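Alpha-L-arabinosidase (Xanthomonas axonopodis pv. citri, PDB 6D25) probably hydrolyses terminal alpha-L-arabinofuranosyl residues from arabinoxylans as a GH51 arabinofuranosidase, coping with internally di-substituted xylose units. Local coordinates at residues 241-254 with 300-313. Sequence-based numbering, arbitrary orientation.
Sequences PSDDDYHWTEVMMR and ELITKHSAIMDKYD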
loop_
_atom_site.group_PDB
_atom_site.type_symbol
_atom_site.label_atom_id
_atom_site.label_comp_id
_atom_site.label_asym_id
_atom_site.label_seq_id
_atom_site.Cartn_x
_atom_site.Cartn_y
_atom_site.Cartn_z
ATOM N N PRO A 241 -13.913 14.100 6.103
ATOM C CA PRO A 241 -15.137 13.846 5.398
ATOM C C PRO A 241 -15.449 14.861 4.280
ATOM O O PRO A 241 -15.014 16.024 4.307
ATOM C CB PRO A 241 -16.196 13.996 6.471
ATOM C CG PRO A 241 -15.620 15.031 7.391
ATOM C CD PRO A 241 -14.142 14.671 7.420
ATOM N N SER A 242 -16.224 14.390 3.328
ATOM C CA SER A 242 -16.982 15.228 2.435
ATOM C C SER A 242 -18.394 15.433 2.994
ATOM O O SER A 242 -19.010 14.460 3.406
ATOM C CB SER A 242 -17.133 14.579 1.085
ATOM O OG SER A 242 -17.781 15.477 0.190
ATOM N N ASP A 243 -18.911 16.665 2.982
ATOM C CA ASP A 243 -20.320 16.911 3.246
ATOM C C ASP A 243 -20.691 16.294 4.598
ATOM O O ASP A 243 -19.998 16.524 5.574
ATOM C CB ASP A 243 -21.230 16.410 2.118
ATOM C CG ASP A 243 -20.934 16.985 0.747
ATOM O OD1 ASP A 243 -20.286 18.045 0.690
ATOM O OD2 ASP A 243 -21.372 16.369 -0.281
ATOM N N ASP A 244 -21.769 15.532 4.652
ATOM C CA ASP A 244 -22.321 15.022 5.897
ATOM C C ASP A 244 -21.894 13.553 6.106
ATOM O O ASP A 244 -22.678 12.745 6.633
ATOM C CB ASP A 244 -23.851 15.154 5.908
ATOM C CG ASP A 244 -24.531 14.433 4.755
ATOM O OD1 ASP A 244 -23.841 14.037 3.813
ATOM O OD2 ASP A 244 -25.747 14.295 4.799
ATOM N N ASP A 245 -20.664 13.197 5.748
ATOM C CA ASP A 245 -20.172 11.822 5.945
ATOM C C ASP A 245 -19.676 11.686 7.391
ATOM O O ASP A 245 -18.456 11.700 7.670
ATOM C CB ASP A 245 -19.084 11.457 4.924
ATOM C CG ASP A 245 -18.692 9.977 4.917
ATOM O OD1 ASP A 245 -19.217 9.213 5.737
ATOM O OD2 ASP A 245 -17.795 9.663 4.110
ATOM N N TYR A 246 -20.635 11.503 8.302
ATOM C CA TYR A 246 -20.339 11.453 9.719
ATOM C C TYR A 246 -19.588 10.172 10.067
ATOM O O TYR A 246 -18.762 10.171 10.984
ATOM C CB TYR A 246 -21.625 11.638 10.535
ATOM C CG TYR A 246 -22.271 12.979 10.246
ATOM C CD1 TYR A 246 -21.533 14.153 10.363
ATOM C CD2 TYR A 246 -23.581 13.087 9.806
ATOM C CE1 TYR A 246 -22.081 15.394 10.080
ATOM C CE2 TYR A 246 -24.145 14.328 9.495
ATOM C CZ TYR A 246 -23.387 15.484 9.609
ATOM O OH TYR A 246 -23.911 16.732 9.308
ATOM N N HIS A 247 -19.867 9.091 9.341
ATOM C CA HIS A 247 -19.166 7.845 9.581
ATOM C C HIS A 247 -17.656 8.036 9.345
ATOM O O HIS A 247 -16.845 7.474 10.083
ATOM C CB HIS A 247 -19.757 6.723 8.729
ATOM C CG HIS A 247 -19.043 5.424 8.923
ATOM N ND1 HIS A 247 -19.121 4.700 10.100
ATOM C CD2 HIS A 247 -18.214 4.732 8.100
ATOM C CE1 HIS A 247 -18.433 3.566 9.930
ATOM N NE2 HIS A 247 -17.851 3.570 8.726
ATOM N N TRP A 248 -17.285 8.805 8.355
ATOM C CA TRP A 248 -15.886 9.057 8.073
ATOM C C TRP A 248 -15.209 9.738 9.276
ATOM O O TRP A 248 -14.150 9.288 9.763
ATOM C CB TRP A 248 -15.751 9.917 6.819
ATOM C CG TRP A 248 -14.329 10.045 6.363
ATOM C CD1 TRP A 248 -13.324 10.772 6.936
ATOM C CD2 TRP A 248 -13.729 9.295 5.299
ATOM N NE1 TRP A 248 -12.156 10.558 6.253
ATOM C CE2 TRP A 248 -12.371 9.653 5.259
ATOM C CE3 TRP A 248 -14.212 8.355 4.387
ATOM C CZ2 TRP A 248 -11.490 9.110 4.320
ATOM C CZ3 TRP A 248 -13.342 7.808 3.470
ATOM C CH2 TRP A 248 -12.011 8.203 3.432
ATOM N N THR A 249 -15.835 10.803 9.787
ATOM C CA THR A 249 -15.270 11.493 10.946
ATOM C C THR A 249 -15.157 10.554 12.154
ATOM O O THR A 249 -14.163 10.569 12.835
ATOM C CB THR A 249 -16.152 12.695 11.323
ATOM O OG1 THR A 249 -16.264 13.506 10.165
ATOM C CG2 THR A 249 -15.576 13.509 12.459
ATOM N N GLU A 250 -16.205 9.790 12.424
ATOM C CA GLU A 250 -16.240 8.871 13.537
ATOM C C GLU A 250 -15.026 7.915 13.469
ATOM O O GLU A 250 -14.323 7.715 14.474
ATOM C CB GLU A 250 -17.561 8.104 13.521
ATOM C CG GLU A 250 -17.621 6.972 14.501
ATOM C CD GLU A 250 -17.912 7.387 15.923
ATOM O OE1 GLU A 250 -18.545 8.436 16.126
ATOM O OE2 GLU A 250 -17.517 6.614 16.833
ATOM N N VAL A 251 -14.807 7.280 12.313
ATOM C CA VAL A 251 -13.752 6.281 12.235
ATOM C C VAL A 251 -12.390 6.963 12.249
ATOM O O VAL A 251 -11.487 6.467 12.923
ATOM C CB VAL A 251 -13.933 5.365 11.009
ATOM C CG1 VAL A 251 -12.746 4.438 10.829
ATOM C CG2 VAL A 251 -15.226 4.577 11.148
ATOM N N MET A 252 -12.197 8.037 11.501
ATOM C CA MET A 252 -10.875 8.651 11.476
ATOM C C MET A 252 -10.502 9.098 12.900
ATOM O O MET A 252 -9.340 8.935 13.312
ATOM C CB MET A 252 -10.785 9.883 10.573
ATOM C CG MET A 252 -10.824 9.581 9.135
ATOM S SD MET A 252 -9.402 8.590 8.484
ATOM C CE MET A 252 -8.038 9.398 9.280
ATOM N N MET A 253 -11.451 9.680 13.636
ATOM C CA MET A 253 -11.129 10.158 14.983
ATOM C C MET A 253 -10.925 8.966 15.930
ATOM O O MET A 253 -9.958 8.954 16.705
ATOM C CB MET A 253 -12.239 11.101 15.507
ATOM C CG MET A 253 -12.300 12.410 14.790
ATOM S SD MET A 253 -10.788 13.385 14.838
ATOM C CE MET A 253 -10.842 13.910 16.550
ATOM N N ARG A 254 -11.821 7.980 15.878
ATOM C CA ARG A 254 -11.714 6.806 16.739
ATOM C C ARG A 254 -10.343 6.134 16.517
ATOM O O ARG A 254 -9.691 5.715 17.457
ATOM C CB ARG A 254 -12.799 5.768 16.443
ATOM C CG ARG A 254 -12.778 4.511 17.298
ATOM C CD ARG A 254 -13.895 3.560 16.808
ATOM N NE ARG A 254 -13.524 2.883 15.555
ATOM C CZ ARG A 254 -14.357 2.547 14.569
ATOM N NH1 ARG A 254 -15.657 2.786 14.654
ATOM N NH2 ARG A 254 -13.883 1.914 13.505
ATOM N N GLU A 300 -24.477 23.530 10.158
ATOM C CA GLU A 300 -24.931 22.220 10.623
ATOM C C GLU A 300 -23.797 21.187 10.508
ATOM O O GLU A 300 -23.581 20.391 11.421
ATOM C CB GLU A 300 -26.155 21.777 9.811
ATOM C CG GLU A 300 -26.607 20.378 10.127
ATOM C CD GLU A 300 -27.748 19.854 9.264
ATOM O OE1 GLU A 300 -28.368 20.666 8.516
ATOM O OE2 GLU A 300 -28.002 18.627 9.366
ATOM N N LEU A 301 -23.096 21.175 9.370
ATOM C CA LEU A 301 -21.989 20.224 9.160
ATOM C C LEU A 301 -20.906 20.435 10.219
ATOM O O LEU A 301 -20.449 19.454 10.842
ATOM C CB LEU A 301 -21.396 20.412 7.765
ATOM C CG LEU A 301 -22.329 20.119 6.591
ATOM C CD1 LEU A 301 -21.601 20.412 5.293
ATOM C CD2 LEU A 301 -22.861 18.688 6.597
ATOM N N ILE A 302 -20.470 21.677 10.434
ATOM C CA ILE A 302 -19.441 21.920 11.440
ATOM C C ILE A 302 -19.916 21.455 12.822
ATOM O O ILE A 302 -19.162 20.810 13.567
ATOM C CB ILE A 302 -19.010 23.390 11.444
ATOM C CG1 ILE A 302 -18.227 23.701 10.165
ATOM C CG2 ILE A 302 -18.219 23.722 12.692
ATOM C CD1 ILE A 302 -17.951 25.178 9.930
ATOM N N THR A 303 -21.176 21.773 13.149
ATOM C CA THR A 303 -21.724 21.426 14.443
ATOM C C THR A 303 -21.624 19.923 14.656
ATOM O O THR A 303 -21.126 19.453 15.682
ATOM C CB THR A 303 -23.158 21.964 14.600
ATOM O OG1 THR A 303 -23.040 23.390 14.480
ATOM C CG2 THR A 303 -23.796 21.587 15.911
ATOM N N LYS A 304 -22.129 19.175 13.699
ATOM C CA LYS A 304 -22.244 17.718 13.851
ATOM C C LYS A 304 -20.874 17.054 13.758
ATOM O O LYS A 304 -20.604 16.138 14.551
ATOM C CB LYS A 304 -23.248 17.154 12.852
ATOM C CG LYS A 304 -24.678 17.467 13.249
ATOM C CD LYS A 304 -25.734 16.979 12.311
ATOM C CE LYS A 304 -27.107 17.344 12.843
ATOM N NZ LYS A 304 -28.154 17.059 11.840
ATOM N N HIS A 305 -20.033 17.456 12.818
ATOM C CA HIS A 305 -18.652 16.901 12.786
ATOM C C HIS A 305 -17.900 17.241 14.079
ATOM O O HIS A 305 -17.189 16.386 14.607
ATOM C CB HIS A 305 -17.882 17.388 11.556
ATOM C CG HIS A 305 -18.331 16.779 10.261
ATOM N ND1 HIS A 305 -18.286 15.404 10.028
ATOM C CD2 HIS A 305 -18.800 17.353 9.129
ATOM C CE1 HIS A 305 -18.737 15.168 8.810
ATOM N NE2 HIS A 305 -19.050 16.341 8.237
ATOM N N SER A 306 -18.058 18.471 14.599
ATOM C CA SER A 306 -17.387 18.864 15.875
ATOM C C SER A 306 -17.855 17.963 17.011
ATOM O O SER A 306 -17.060 17.568 17.844
ATOM C CB SER A 306 -17.651 20.325 16.211
ATOM O OG SER A 306 -17.082 21.167 15.222
ATOM N N ALA A 307 -19.136 17.651 17.070
ATOM C CA ALA A 307 -19.634 16.862 18.193
ATOM C C ALA A 307 -19.024 15.458 18.150
ATOM O O ALA A 307 -18.721 14.852 19.202
ATOM C CB ALA A 307 -21.148 16.822 18.180
ATOM N N ILE A 308 -18.829 14.912 16.962
ATOM C CA ILE A 308 -18.147 13.623 16.860
ATOM C C ILE A 308 -16.683 13.752 17.312
ATOM O O ILE A 308 -16.169 12.869 18.032
ATOM C CB ILE A 308 -18.259 13.058 15.421
ATOM C CG1 ILE A 308 -19.714 12.773 15.070
ATOM C CG2 ILE A 308 -17.396 11.812 15.282
ATOM C CD1 ILE A 308 -19.966 12.577 13.630
ATOM N N MET A 309 -16.005 14.803 16.877
ATOM C CA MET A 309 -14.619 15.027 17.281
ATOM C C MET A 309 -14.527 15.186 18.806
ATOM O O MET A 309 -13.570 14.695 19.394
ATOM C CB MET A 309 -14.010 16.249 16.588
ATOM C CG MET A 309 -13.906 16.059 15.105
ATOM S SD MET A 309 -13.353 17.496 14.203
ATOM C CE MET A 309 -11.566 17.404 14.452
ATOM N N ASP A 310 -15.541 15.782 19.446
ATOM C CA ASP A 310 -15.525 15.983 20.884
ATOM C C ASP A 310 -15.519 14.644 21.629
ATOM O O ASP A 310 -14.979 14.566 22.713
ATOM C CB ASP A 310 -16.728 16.789 21.358
ATOM C CG ASP A 310 -16.724 18.272 20.987
ATOM O OD1 ASP A 310 -15.647 18.810 20.580
ATOM O OD2 ASP A 310 -17.827 18.891 21.049
ATOM N N LYS A 311 -16.128 13.596 21.062
ATOM C CA LYS A 311 -16.202 12.300 21.742
ATOM C C LYS A 311 -14.803 11.714 21.891
ATOM O O LYS A 311 -14.562 11.074 22.873
ATOM C CB LYS A 311 -17.003 11.267 20.943
ATOM C CG LYS A 311 -18.444 11.625 20.688
ATOM C CD LYS A 311 -19.113 10.661 19.712
ATOM C CE LYS A 311 -18.637 9.220 19.774
ATOM N NZ LYS A 311 -19.515 8.372 18.929
ATOM N N TYR A 312 -13.931 11.905 20.910
ATOM C CA TYR A 312 -12.607 11.282 20.924
ATOM C C TYR A 312 -11.528 12.279 21.350
ATOM O O TYR A 312 -10.486 11.854 21.816
ATOM C CB TYR A 312 -12.287 10.695 19.543
ATOM C CG TYR A 312 -13.228 9.561 19.207
ATOM C CD1 TYR A 312 -13.112 8.347 19.862
ATOM C CD2 TYR A 312 -14.291 9.751 18.340
ATOM C CE1 TYR A 312 -14.005 7.317 19.631
ATOM C CE2 TYR A 312 -15.180 8.722 18.092
ATOM C CZ TYR A 312 -15.025 7.501 18.723
ATOM O OH TYR A 312 -15.914 6.487 18.485
ATOM N N ASP A 313 -11.811 13.568 21.200
ATOM C CA ASP A 313 -10.836 14.627 21.426
ATOM C C ASP A 313 -11.537 15.788 22.162
ATOM O O ASP A 313 -11.703 16.870 21.610
ATOM C CB ASP A 313 -10.239 15.066 20.100
ATOM C CG ASP A 313 -9.345 16.289 20.185
ATOM O OD1 ASP A 313 -8.583 16.377 21.160
ATOM O OD2 ASP A 313 -9.449 17.133 19.288
HETATM O O HOH W 1 -26.347 16.748 8.571
#
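Two neighbouring outer helices of the (beta/alpha)8 barrel of this GH51 enzyme pack here side by side through their segments 246-254 and 300-312, joined by Tyr246, Thr249 and His305 where the first helix begins. Helix 246-256 follows barrel strand 235-238 and helix 285-312, of which 300-312 is the C-terminal part, follows strand 262-269, so both run the same way; the axes of the two segments are 9.2 Å apart and inclined by 22°. The imidazole of His305 reaches into the loop that leads to the first helix. CG beside the backbone N swings the ring across the groove, where NE2 donates to Asp243 O at 2.8 Å. This bond is nearly straight at 175° and lies in the plane of both ring and carbonyl. On the other nitrogen, ND1 makes a weak, strongly bent bond to Thr249 OG1. Pro241 CG makes a CH-pi contact over one face of the imidazole, while Tyr246 brings CE1 over the opposite face, the two ring planes lying oblique at 52°. The NE2 bond, with Pro241 and Tyr246 over the faces, holds the ring in its orientation. That tyrosine is a knob in the hole formed by Leu301, Lys304, His305 and Ile308; its CE1 lies 3.5 Å from Lys304 CB, and a water links its OH to Glu300 OE2, the oxygen that also takes Lys304 NZ in a salt bridge. Further along, Thr249 CG2 and Ile308 CG2 meet, and Met253 CE packs on Met309 CB at 3.9 Å, where Leu320 of strand 319-325 backs Met309. At the C-terminal end the Tyr312 ring turns a face to Arg254, whose CB makes a CH-pi contact with it. Glu250, bent at chi2, turns its carboxylate toward Lys311, whose NZ meets the syn lone pair of Glu250 OE1 at 3.0 Å.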